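Local coordinates for putative beta-glucosidase (Bifidobacterium adolescentis, PDB 5WAB), which is a glycoside hydrolase family 3 beta-glucosidase that probably cleaves non-reducing terminal sugars, such as alpha-L-arabinopyranosyl units, from ginsenosides, at residues A94-P108 with I139-K153. Sequence-based numbering, arbitrary orientation.
Sequences AEECIQEKVAVILGP and IVAGVQSKGVGTSLK
Two successive helix-strand units of the TIM-barrel-like N-terminal domain of family 3 glycoside hydrolases meet here, strand 104-106 running parallel to strand 149-153. Gly149 N donates to Ala103 O at 2.7 Å. Ile105 N donates to Gly149 O at 2.9 Å. After the inverse gamma turn centred on Leu106, Gly107 O takes the amide of Ser151, and Pro108 O, after a cis peptide, takes that of Lys153. Lys153 NZ reaches Leu106 O only weakly; its salt bridge is to Glu123, and a bound glycerol lies beside it.

Toward the helices, the ends of 83-99 and 129-144 pack closely. Ala94 CB touches Val143 O at 3.2 Å and also meets Lys146 CB. Val148 wedges in between helix and strand: CG1, anti to the backbone N (chi1 -177°), sits on Ala103 O, while CG2 meets Ile98 CG1 at 3.6 Å. At the outer edge Lys146 NZ forms a salt bridge with Glu95 OE2 at 3.1 Å; the ammonium comes from the side of OE2 away from OE1, 34° out of the carboxylate plane. Glu95 OE1 hydrogen-bonds His304 NE2. An alanine in place of Glu95 would probably leave the Lys146 ammonium without its carboxylate mate and His304 NE2 without this partner, though ND1 would keep Glu96. Adjacent parallel strands 102-106 and 149-155, between 41-44 and 195-198 with helices packed outside, are consistent with the family's beta/alpha barrel.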
ATOM      1  N   ALA A  94      -8.991   6.090  14.423  1.00 25.00           N
ATOM      2  CA  ALA A  94     -10.251   6.813  14.551  1.00 23.97           C
ATOM      3  C   ALA A  94     -10.464   7.314  15.974  1.00 25.32           C
ATOM      4  O   ALA A  94     -10.934   8.440  16.180  1.00 24.53           O
ATOM      5  CB  ALA A  94     -11.413   5.921  14.124  1.00 22.72           C
ATOM      6  N   GLU A  95     -10.124   6.495  16.971  1.00 27.33           N
ATOM      7  CA  GLU A  95     -10.305   6.909  18.358  1.00 28.46           C
ATOM      8  C   GLU A  95      -9.429   8.110  18.693  1.00 29.60           C
ATOM      9  O   GLU A  95      -9.832   8.990  19.463  1.00 29.58           O
ATOM     10  CB  GLU A  95     -10.002   5.739  19.290  1.00 29.32           C
ATOM     11  CG  GLU A  95     -11.007   4.606  19.173  1.00 30.21           C
ATOM     12  CD  GLU A  95     -10.642   3.424  20.035  1.00 31.78           C
ATOM     13  OE1 GLU A  95      -9.445   3.283  20.377  1.00 32.16           O
ATOM     14  OE2 GLU A  95     -11.551   2.630  20.366  1.00 32.13           O
ATOM     15  N   GLU A  96      -8.231   8.177  18.112  1.00 29.95           N
ATOM     16  CA  GLU A  96      -7.415   9.365  18.315  1.00 31.46           C
ATOM     17  C   GLU A  96      -8.037  10.571  17.622  1.00 29.73           C
ATOM     18  O   GLU A  96      -7.994  11.687  18.152  1.00 30.30           O
ATOM     19  CB  GLU A  96      -5.987   9.117  17.822  1.00 32.51           C
ATOM     20  CG  GLU A  96      -5.354   7.881  18.438  1.00 34.68           C
ATOM     21  CD  GLU A  96      -3.846   7.813  18.259  1.00 35.30           C
ATOM     22  OE1 GLU A  96      -3.263   8.709  17.614  1.00 35.31           O
ATOM     23  OE2 GLU A  96      -3.244   6.860  18.787  1.00 36.11           O
ATOM     24  N   CYS A  97      -8.654  10.357  16.456  1.00 27.55           N
ATOM     25  CA  CYS A  97      -9.376  11.439  15.795  1.00 26.16           C
ATOM     26  C   CYS A  97     -10.540  11.919  16.643  1.00 26.21           C
ATOM     27  O   CYS A  97     -10.827  13.120  16.688  1.00 27.11           O
ATOM     28  CB  CYS A  97      -9.889  10.990  14.425  1.00 24.80           C
ATOM     29  SG  CYS A  97      -8.631  10.713  13.169  1.00 23.99           S
ATOM     30  N   ILE A  98     -11.222  10.993  17.326  1.00 26.04           N
ATOM     31  CA  ILE A  98     -12.377  11.363  18.141  1.00 26.44           C
ATOM     32  C   ILE A  98     -11.948  12.231  19.319  1.00 27.13           C
ATOM     33  O   ILE A  98     -12.652  13.175  19.700  1.00 27.65           O
ATOM     34  CB  ILE A  98     -13.137  10.100  18.594  1.00 25.79           C
ATOM     35  CG1 ILE A  98     -13.770   9.419  17.381  1.00 24.60           C
ATOM     36  CG2 ILE A  98     -14.218  10.447  19.606  1.00 26.02           C
ATOM     37  CD1 ILE A  98     -14.357   8.056  17.674  1.00 26.36           C
ATOM     38  N   GLN A  99     -10.783  11.941  19.906  1.00 27.66           N
ATOM     39  CA  GLN A  99     -10.253  12.802  20.958  1.00 28.85           C
ATOM     40  C   GLN A  99      -9.927  14.193  20.425  1.00 27.92           C
ATOM     41  O   GLN A  99     -10.199  15.200  21.089  1.00 26.35           O
ATOM     42  CB  GLN A  99      -9.006  12.171  21.580  1.00 31.53           C
ATOM     43  CG  GLN A  99      -8.198  13.113  22.478  1.00 33.86           C
ATOM     44  CD  GLN A  99      -6.962  12.451  23.069  1.00 36.41           C
ATOM     45  OE1 GLN A  99      -7.053  11.412  23.725  1.00 37.45           O
ATOM     46  NE2 GLN A  99      -5.798  13.048  22.834  1.00 36.78           N
ATOM     47  N   GLU A 100      -9.368  14.271  19.217  1.00 24.82           N
ATOM     48  CA  GLU A 100      -8.826  15.515  18.693  1.00 26.29           C
ATOM     49  C   GLU A 100      -9.791  16.241  17.765  1.00 26.30           C
ATOM     50  O   GLU A 100      -9.389  17.197  17.098  1.00 26.33           O
ATOM     51  CB  GLU A 100      -7.506  15.241  17.970  1.00 25.96           C
ATOM     52  CG  GLU A 100      -6.412  14.736  18.886  1.00 26.95           C
ATOM     53  CD  GLU A 100      -6.017  15.754  19.927  1.00 29.49           C
ATOM     54  OE1 GLU A 100      -5.827  16.931  19.555  1.00 30.98           O
ATOM     55  OE2 GLU A 100      -5.908  15.388  21.116  1.00 30.64           O
ATOM     56  N   LYS A 101     -11.055  15.824  17.733  1.00 28.14           N
ATOM     57  CA  LYS A 101     -12.106  16.482  16.953  1.00 27.19           C
ATOM     58  C   LYS A 101     -11.730  16.559  15.473  1.00 24.94           C
ATOM     59  O   LYS A 101     -11.808  17.615  14.843  1.00 24.51           O
ATOM     60  CB  LYS A 101     -12.410  17.877  17.510  1.00 29.59           C
ATOM     61  CG  LYS A 101     -12.484  17.943  19.037  1.00 33.37           C
ATOM     62  CD  LYS A 101     -13.448  16.937  19.651  1.00 35.80           C
ATOM     63  CE  LYS A 101     -14.900  17.276  19.410  1.00 37.54           C
ATOM     64  NZ  LYS A 101     -15.756  16.327  20.183  1.00 38.75           N
ATOM     65  N   VAL A 102     -11.310  15.420  14.923  1.00 24.24           N
ATOM     66  CA  VAL A 102     -10.946  15.287  13.513  1.00 23.50           C
ATOM     67  C   VAL A 102     -11.959  14.364  12.852  1.00 23.85           C
ATOM     68  O   VAL A 102     -12.033  13.175  13.189  1.00 24.29           O
ATOM     69  CB  VAL A 102      -9.520  14.741  13.341  1.00 22.40           C
ATOM     70  CG1 VAL A 102      -9.240  14.470  11.871  1.00 21.86           C
ATOM     71  CG2 VAL A 102      -8.497  15.708  13.909  1.00 21.46           C
ATOM     72  N   ALA A 103     -12.714  14.892  11.883  1.00 23.76           N
ATOM     73  CA  ALA A 103     -13.799  14.116  11.287  1.00 24.21           C
ATOM     74  C   ALA A 103     -13.324  13.204  10.166  1.00 24.29           C
ATOM     75  O   ALA A 103     -13.929  12.149   9.937  1.00 26.07           O
ATOM     76  CB  ALA A 103     -14.899  15.038  10.760  1.00 23.44           C
ATOM     77  N   VAL A 104     -12.282  13.592   9.437  1.00 23.07           N
ATOM     78  CA  VAL A 104     -11.751  12.789   8.343  1.00 22.79           C
ATOM     79  C   VAL A 104     -10.238  12.737   8.481  1.00 23.93           C
ATOM     80  O   VAL A 104      -9.591  13.775   8.660  1.00 28.06           O
ATOM     81  CB  VAL A 104     -12.143  13.355   6.966  1.00 22.48           C
ATOM     82  CG1 VAL A 104     -11.667  12.435   5.860  1.00 17.29           C
ATOM     83  CG2 VAL A 104     -13.642  13.589   6.881  1.00 23.12           C
ATOM     84  N   ILE A 105      -9.677  11.531   8.415  1.00 21.42           N
ATOM     85  CA  ILE A 105      -8.232  11.335   8.398  1.00 19.30           C
ATOM     86  C   ILE A 105      -7.826  10.985   6.972  1.00 19.46           C
ATOM     87  O   ILE A 105      -8.441  10.118   6.339  1.00 19.47           O
ATOM     88  CB  ILE A 105      -7.808  10.255   9.412  1.00 20.30           C
ATOM     89  CG1 ILE A 105      -6.288  10.138   9.488  1.00 20.53           C
ATOM     90  CG2 ILE A 105      -8.462   8.903   9.118  1.00 17.83           C
ATOM     91  CD1 ILE A 105      -5.816   9.450  10.741  1.00 20.07           C
ATOM     92  N   LEU A 106      -6.808  11.677   6.454  1.00 21.72           N
ATOM     93  CA  LEU A 106      -6.528  11.693   5.013  1.00 22.37           C
ATOM     94  C   LEU A 106      -5.657  10.500   4.628  1.00 23.03           C
ATOM     95  O   LEU A 106      -4.450  10.603   4.409  1.00 24.86           O
ATOM     96  CB  LEU A 106      -5.880  13.015   4.615  1.00 22.86           C
ATOM     97  CG  LEU A 106      -6.741  14.249   4.883  1.00 23.28           C
ATOM     98  CD1 LEU A 106      -6.015  15.532   4.499  1.00 22.92           C
ATOM     99  CD2 LEU A 106      -8.067  14.131   4.145  1.00 23.59           C
ATOM    100  N   GLY A 107      -6.302   9.352   4.505  1.00 23.95           N
ATOM    101  CA  GLY A 107      -5.640   8.138   4.101  1.00 25.31           C
ATOM    102  C   GLY A 107      -6.658   7.030   3.974  1.00 26.59           C
ATOM    103  O   GLY A 107      -7.849   7.227   4.234  1.00 29.78           O
ATOM    104  N   PRO A 108      -6.219   5.837   3.552  1.00 25.13           N
ATOM    105  CA  PRO A 108      -4.836   5.527   3.183  1.00 24.58           C
ATOM    106  C   PRO A 108      -4.549   5.775   1.698  1.00 23.87           C
ATOM    107  O   PRO A 108      -5.472   6.027   0.918  1.00 23.09           O
ATOM    108  CB  PRO A 108      -4.729   4.041   3.518  1.00 25.68           C
ATOM    109  CG  PRO A 108      -6.111   3.511   3.203  1.00 25.61           C
ATOM    110  CD  PRO A 108      -7.079   4.638   3.519  1.00 24.46           C
ATOM    111  N   ILE A 139      -7.894  -0.153   6.790  1.00 20.95           N
ATOM    112  CA  ILE A 139      -7.849   1.219   7.293  1.00 20.96           C
ATOM    113  C   ILE A 139      -9.211   1.885   7.147  1.00 22.40           C
ATOM    114  O   ILE A 139      -9.707   2.527   8.080  1.00 22.74           O
ATOM    115  CB  ILE A 139      -6.746   2.024   6.582  1.00 19.89           C
ATOM    116  CG1 ILE A 139      -5.374   1.427   6.889  1.00 20.44           C
ATOM    117  CG2 ILE A 139      -6.770   3.470   7.023  1.00 16.67           C
ATOM    118  CD1 ILE A 139      -5.014   1.461   8.363  1.00 18.60           C
ATOM    119  N   VAL A 140      -9.830   1.756   5.971  1.00 23.80           N
ATOM    120  CA  VAL A 140     -11.130   2.383   5.726  1.00 23.16           C
ATOM    121  C   VAL A 140     -12.196   1.791   6.641  1.00 26.78           C
ATOM    122  O   VAL A 140     -12.917   2.517   7.338  1.00 30.65           O
ATOM    123  CB  VAL A 140     -11.524   2.239   4.245  1.00 22.29           C
ATOM    124  CG1 VAL A 140     -12.919   2.777   4.015  1.00 21.57           C
ATOM    125  CG2 VAL A 140     -10.512   2.955   3.348  1.00 16.04           C
ATOM    126  N   ALA A 141     -12.327   0.463   6.638  1.00 27.22           N
ATOM    127  CA  ALA A 141     -13.347  -0.179   7.463  1.00 26.62           C
ATOM    128  C   ALA A 141     -13.078   0.037   8.946  1.00 26.35           C
ATOM    129  O   ALA A 141     -14.012   0.222   9.735  1.00 26.75           O
ATOM    130  CB  ALA A 141     -13.422  -1.671   7.148  1.00 27.19           C
ATOM    131  N   GLY A 142     -11.807   0.017   9.343  1.00 26.27           N
ATOM    132  CA  GLY A 142     -11.480   0.179  10.747  1.00 16.82           C
ATOM    133  C   GLY A 142     -11.789   1.570  11.266  1.00 18.54           C
ATOM    134  O   GLY A 142     -12.431   1.723  12.306  1.00 20.42           O
ATOM    135  N   VAL A 143     -11.320   2.603  10.559  1.00 18.46           N
ATOM    136  CA  VAL A 143     -11.537   3.974  11.019  1.00 19.83           C
ATOM    137  C   VAL A 143     -13.027   4.295  11.046  1.00 21.99           C
ATOM    138  O   VAL A 143     -13.560   4.786  12.049  1.00 24.13           O
ATOM    139  CB  VAL A 143     -10.771   4.970  10.133  1.00 19.63           C
ATOM    140  CG1 VAL A 143     -11.150   6.407  10.485  1.00 16.63           C
ATOM    141  CG2 VAL A 143      -9.274   4.768  10.249  1.00 19.86           C
ATOM    142  N   GLN A 144     -13.726   3.998   9.950  1.00 20.59           N
ATOM    143  CA  GLN A 144     -15.125   4.376   9.845  1.00 20.78           C
ATOM    144  C   GLN A 144     -16.021   3.535  10.750  1.00 21.45           C
ATOM    145  O   GLN A 144     -17.150   3.950  11.047  1.00 20.04           O
ATOM    146  CB  GLN A 144     -15.565   4.292   8.379  1.00 20.36           C
ATOM    147  CG  GLN A 144     -14.771   5.239   7.461  1.00 18.38           C
ATOM    148  CD  GLN A 144     -15.335   5.342   6.047  1.00 17.96           C
ATOM    149  OE1 GLN A 144     -14.901   6.179   5.251  1.00 18.47           O
ATOM    150  NE2 GLN A 144     -16.312   4.500   5.735  1.00 17.86           N
ATOM    151  N   SER A 145     -15.534   2.387  11.236  1.00 22.21           N
ATOM    152  CA  SER A 145     -16.302   1.628  12.216  1.00 23.13           C
ATOM    153  C   SER A 145     -16.460   2.391  13.521  1.00 22.80           C
ATOM    154  O   SER A 145     -17.313   2.031  14.337  1.00 23.22           O
ATOM    155  CB  SER A 145     -15.652   0.269  12.490  1.00 23.70           C
ATOM    156  OG  SER A 145     -14.448   0.402  13.226  1.00 22.24           O
ATOM    157  N   LYS A 146     -15.653   3.426  13.738  1.00 22.75           N
ATOM    158  CA  LYS A 146     -15.758   4.278  14.912  1.00 22.75           C
ATOM    159  C   LYS A 146     -16.491   5.578  14.626  1.00 23.52           C
ATOM    160  O   LYS A 146     -16.604   6.422  15.522  1.00 23.46           O
ATOM    161  CB  LYS A 146     -14.366   4.592  15.457  1.00 21.79           C
ATOM    162  CG  LYS A 146     -13.576   3.370  15.857  1.00 22.65           C
ATOM    163  CD  LYS A 146     -14.171   2.706  17.082  1.00 17.08           C
ATOM    164  CE  LYS A 146     -13.310   1.543  17.535  1.00 20.18           C
ATOM    165  NZ  LYS A 146     -13.744   1.037  18.868  1.00 21.73           N
ATOM    166  N   GLY A 147     -16.990   5.757  13.403  1.00 22.47           N
ATOM    167  CA  GLY A 147     -17.713   6.948  13.027  1.00 21.35           C
ATOM    168  C   GLY A 147     -16.877   8.067  12.449  1.00 20.96           C
ATOM    169  O   GLY A 147     -17.390   9.182  12.313  1.00 20.79           O
ATOM    170  N   VAL A 148     -15.614   7.810  12.101  1.00 20.53           N
ATOM    171  CA  VAL A 148     -14.705   8.824  11.567  1.00 20.18           C
ATOM    172  C   VAL A 148     -14.427   8.516  10.102  1.00 19.43           C
ATOM    173  O   VAL A 148     -14.279   7.351   9.725  1.00 20.44           O
ATOM    174  CB  VAL A 148     -13.390   8.874  12.367  1.00 19.45           C
ATOM    175  CG1 VAL A 148     -12.487   9.971  11.844  1.00 19.62           C
ATOM    176  CG2 VAL A 148     -13.674   9.065  13.844  1.00 20.09           C
ATOM    177  N   GLY A 149     -14.371   9.560   9.272  1.00 18.59           N
ATOM    178  CA  GLY A 149     -14.155   9.353   7.857  1.00 16.78           C
ATOM    179  C   GLY A 149     -12.693   9.159   7.492  1.00 16.69           C
ATOM    180  O   GLY A 149     -11.782   9.587   8.198  1.00 18.13           O
ATOM    181  N   THR A 150     -12.475   8.495   6.362  1.00 16.51           N
ATOM    182  CA  THR A 150     -11.161   8.334   5.749  1.00 19.69           C
ATOM    183  C   THR A 150     -11.154   9.032   4.398  1.00 20.31           C
ATOM    184  O   THR A 150     -12.159   9.594   3.961  1.00 21.76           O
ATOM    185  CB  THR A 150     -10.785   6.859   5.568  1.00 16.26           C
ATOM    186  OG1 THR A 150     -11.663   6.252   4.615  1.00 16.14           O
ATOM    187  CG2 THR A 150     -10.874   6.117   6.874  1.00 16.29           C
ATOM    188  N   SER A 151     -10.009   8.975   3.722  1.00 20.96           N
ATOM    189  CA  SER A 151      -9.856   9.584   2.400  1.00 20.92           C
ATOM    190  C   SER A 151      -8.958   8.682   1.545  1.00 21.35           C
ATOM    191  O   SER A 151      -7.731   8.824   1.546  1.00 21.77           O
ATOM    192  CB  SER A 151      -9.304  10.999   2.527  1.00 23.03           C
ATOM    193  OG  SER A 151      -9.463  11.723   1.323  1.00 26.11           O
ATOM    194  N   LEU A 152      -9.578   7.738   0.837  1.00 20.02           N
ATOM    195  CA  LEU A 152      -8.867   6.929  -0.145  1.00 19.51           C
ATOM    196  C   LEU A 152      -8.146   7.844  -1.121  1.00 20.86           C
ATOM    197  O   LEU A 152      -8.782   8.628  -1.828  1.00 21.78           O
ATOM    198  CB  LEU A 152      -9.859   6.025  -0.876  1.00 18.41           C
ATOM    199  CG  LEU A 152      -9.303   4.859  -1.689  1.00 17.13           C
ATOM    200  CD1 LEU A 152      -8.451   3.970  -0.800  1.00 16.13           C
ATOM    201  CD2 LEU A 152     -10.450   4.072  -2.309  1.00 16.95           C
ATOM    202  N   LYS A 153      -6.817   7.767  -1.143  1.00 25.18           N
ATOM    203  CA  LYS A 153      -5.991   8.897  -1.549  1.00 29.55           C
ATOM    204  C   LYS A 153      -5.360   8.714  -2.923  1.00 33.22           C
ATOM    205  O   LYS A 153      -4.811   7.650  -3.239  1.00 30.51           O
ATOM    206  CB  LYS A 153      -4.898   9.152  -0.504  1.00 28.88           C
ATOM    207  CG  LYS A 153      -4.805  10.604  -0.095  1.00 29.36           C
ATOM    208  CD  LYS A 153      -4.024  10.789   1.198  1.00 29.57           C
ATOM    209  CE  LYS A 153      -2.571  10.425   1.060  1.00 29.12           C
ATOM    210  NZ  LYS A 153      -1.828  10.840   2.279  1.00 29.50           N
TER